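Local structure of endo-1,3-beta-glucanase, family GH16 (Zobellia galactanivorans, 4BPZ) at residues A[104-109]-A[181-186]. The protein probably hydrolyses internal beta-1,3-glucosidic bonds of laminarin, as a calcium-binding glycoside hydrolase of family GH16. The protein carries 1 engineered substitution. Residues are numbered along the deposited sequence; the frame is centred on the assembly and turned at random.
Sequences LPSKKG and NASGSF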
ATOM      1  N   LEU A 104      -0.840  -2.298  12.707  1.00 12.92           N
ATOM      2  CA  LEU A 104      -1.609  -3.039  11.705  1.00 12.80           C
ATOM      3  C   LEU A 104      -2.956  -3.516  12.253  1.00 12.18           C
ATOM      4  O   LEU A 104      -3.064  -3.745  13.486  1.00 14.36           O
ATOM      5  CB  LEU A 104      -0.785  -4.220  11.127  1.00 12.80           C
ATOM      6  CG  LEU A 104       0.579  -3.830  10.615  1.00 13.89           C
ATOM      7  CD1 LEU A 104       1.242  -5.041   9.999  1.00 14.99           C
ATOM      8  CD2 LEU A 104       0.579  -2.674   9.658  1.00 15.14           C
ATOM      9  N   PRO A 105      -3.935  -3.800  11.414  1.00 12.14           N
ATOM     10  CA  PRO A 105      -5.181  -4.403  11.920  1.00 12.86           C
ATOM     11  C   PRO A 105      -4.891  -5.758  12.550  1.00 12.64           C
ATOM     12  O   PRO A 105      -4.091  -6.558  12.038  1.00 14.27           O
ATOM     13  CB  PRO A 105      -6.036  -4.530  10.637  1.00 13.84           C
ATOM     14  CG  PRO A 105      -5.378  -3.660   9.626  1.00 16.98           C
ATOM     15  CD  PRO A 105      -3.969  -3.427   9.996  1.00 12.32           C
ATOM     16  N   SER A 106      -5.616  -6.070  13.615  1.00 13.90           N
ATOM     17  CA  SER A 106      -5.477  -7.399  14.259  1.00 14.41           C
ATOM     18  C   SER A 106      -6.447  -8.430  13.772  1.00 13.40           C
ATOM     19  O   SER A 106      -6.207  -9.621  14.049  1.00 14.77           O
ATOM     20  CB  SER A 106      -5.714  -7.246  15.813  1.00 15.76           C
ATOM     21  OG  SER A 106      -7.016  -6.810  16.060  1.00 16.76           O
ATOM     22  N   LYS A 107      -7.553  -8.047  13.137  1.00 13.16           N
ATOM     23  CA  LYS A 107      -8.633  -8.968  12.937  1.00 14.54           C
ATOM     24  C   LYS A 107      -8.441  -9.831  11.728  1.00 13.86           C
ATOM     25  O   LYS A 107      -7.908  -9.454  10.671  1.00 13.91           O
ATOM     26  CB  LYS A 107      -9.978  -8.253  12.848  1.00 15.14           C
ATOM     27  CG  LYS A 107     -10.362  -7.644  14.227  1.00 16.61           C
ATOM     28  CD  LYS A 107     -11.682  -6.913  14.207  1.00 17.72           C
ATOM     29  CE  LYS A 107     -12.017  -6.354  15.603  1.00 17.77           C
ATOM     30  NZ  LYS A 107     -13.312  -5.625  15.563  1.00 19.23           N
ATOM     31  N   LYS A 108      -8.989 -11.056  11.825  1.00 13.74           N
ATOM     32  CA  LYS A 108      -8.985 -11.974  10.725  1.00 13.69           C
ATOM     33  C   LYS A 108      -9.755 -11.418   9.530  1.00 14.11           C
ATOM     34  O   LYS A 108     -10.790 -10.800   9.739  1.00 15.31           O
ATOM     35  CB  LYS A 108      -9.607 -13.342  11.183  1.00 17.53           C
ATOM     36  CG  LYS A 108      -9.523 -14.444  10.164  1.00 18.78           C
ATOM     37  CD  LYS A 108      -9.911 -15.789  10.845  1.00 23.87           C
ATOM     38  CE  LYS A 108      -9.947 -16.820   9.720  1.00 31.69           C
ATOM     39  NZ  LYS A 108     -10.012 -18.255  10.147  1.00 38.39           N
ATOM     40  N   GLY A 109      -9.268 -11.698   8.327  1.00 13.78           N
ATOM     41  CA  GLY A 109      -9.909 -11.233   7.117  1.00 14.79           C
ATOM     42  C   GLY A 109      -9.346  -9.938   6.526  1.00 12.15           C
ATOM     43  O   GLY A 109      -9.673  -9.614   5.386  1.00 12.85           O
ATOM     44  N   ASN A 181       3.353  -8.436  18.088  1.00 19.79           N
ATOM     45  CA  ASN A 181       2.462  -7.356  18.445  1.00 20.89           C
ATOM     46  C   ASN A 181       2.341  -6.309  17.347  1.00 20.17           C
ATOM     47  O   ASN A 181       2.439  -5.125  17.602  1.00 17.95           O
ATOM     48  CB  ASN A 181       2.942  -6.716  19.779  1.00 23.04           C
ATOM     49  CG  ASN A 181       1.844  -5.896  20.464  1.00 26.41           C
ATOM     50  OD1 ASN A 181       0.655  -5.932  20.067  1.00 28.02           O
ATOM     51  ND2 ASN A 181       2.231  -5.127  21.454  1.00 28.58           N
ATOM     52  N   ALA A 182       2.030  -6.778  16.116  1.00 16.62           N
ATOM     53  CA  ALA A 182       1.918  -5.832  15.016  1.00 15.92           C
ATOM     54  C   ALA A 182       0.823  -4.838  15.205  1.00 14.54           C
ATOM     55  O   ALA A 182       0.880  -3.748  14.619  1.00 16.08           O
ATOM     56  CB  ALA A 182       1.719  -6.631  13.730  1.00 16.78           C
ATOM     57  N   SER A 183      -0.235  -5.210  15.930  1.00 15.42           N
ATOM     58  CA  SER A 183      -1.414  -4.389  16.094  1.00 16.53           C
ATOM     59  C   SER A 183      -1.310  -3.490  17.324  1.00 18.47           C
ATOM     60  O   SER A 183      -1.912  -2.404  17.334  1.00 21.53           O
ATOM     61  CB  SER A 183      -2.706  -5.225  16.083  1.00 17.27           C
ATOM     62  OG  SER A 183      -2.802  -6.011  17.226  1.00 24.98           O
ATOM     63  N   GLY A 184      -0.517  -3.830  18.325  1.00 17.26           N
ATOM     64  CA  GLY A 184      -0.483  -3.041  19.552  1.00 21.25           C
ATOM     65  C   GLY A 184       0.768  -2.210  19.727  1.00 19.62           C
ATOM     66  O   GLY A 184       0.805  -1.442  20.660  1.00 22.46           O
ATOM     67  N   SER A 185       1.721  -2.369  18.820  1.00 18.78           N
ATOM     68  CA  SER A 185       2.991  -1.659  18.978  1.00 20.92           C
ATOM     69  C   SER A 185       3.300  -1.102  17.564  1.00 19.23           C
ATOM     70  O   SER A 185       3.205  -1.808  16.555  1.00 19.51           O
ATOM     71  CB  SER A 185       4.140  -2.630  19.308  1.00 21.86           C
ATOM     72  OG  SER A 185       5.408  -1.935  19.503  1.00 31.56           O
ATOM     73  N   PHE A 186       3.739   0.150  17.499  1.00 18.25           N
ATOM     74  CA  PHE A 186       4.245   0.688  16.230  1.00 16.65           C
ATOM     75  C   PHE A 186       5.532  -0.033  15.793  1.00 16.83           C
ATOM     76  O   PHE A 186       6.414  -0.286  16.592  1.00 19.51           O
ATOM     77  CB  PHE A 186       4.526   2.196  16.362  1.00 18.65           C
ATOM     78  CG  PHE A 186       3.337   3.073  16.358  1.00 17.68           C
ATOM     79  CD1 PHE A 186       2.592   3.259  15.173  1.00 17.67           C
ATOM     80  CD2 PHE A 186       2.872   3.672  17.558  1.00 21.61           C
ATOM     81  CE1 PHE A 186       1.474   4.039  15.158  1.00 19.45           C
ATOM     82  CE2 PHE A 186       1.732   4.489  17.515  1.00 24.11           C
ATOM     83  CZ  PHE A 186       0.992   4.627  16.334  1.00 22.70           C
TER
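Leu104 and Ser183 bring their CA atoms nearest, 4.6 Å apart, and the one hydrogen bond between the segments starts at Leu104 itself. It goes from Leu104 N to Ala182 O at 3.0 Å and is almost straight at the hydrogen (178°), although the donor sits 37° above the plane of the carbonyl. The carbonyl of the same residue, Leu104 O, lies against CA and CB of Ser183: Ser183 CB sits 3.0 Å from Leu104 O, a tight fit, and the CA-H of Ser183 makes a bent C-H...O contact with that oxygen, Ser183 CA being 3.2 Å from Leu104 O. Next to the hydrogen bond the touch is apolar: Leu104 CD1 rests against Ala182 CB at 4.1 Å. A chi1 of -52° sets CG of Leu104 beside the backbone N, which brings it near Ala182 O. Toward solvent, Ser106 CB meets Ser183 OG at 3.5 Å.

In the beta-sandwich of this GH16 catalytic module, the part of the longer protein present here, strands 96-103 and 187-193 pair antiparallel, and the loop leaving the first meets the loop entering the second. Residues 181-185 form a turn marked by weak bonds from Gly184 N and Ser185 N to Asn181 O, with Asn181 OD1 also weakly accepting from Gly184 N. The side chains of Leu104 and Pro105 both pack on Phe247 of strand 244-255, and Asp245 of that strand anchors Lys107 N through OD2.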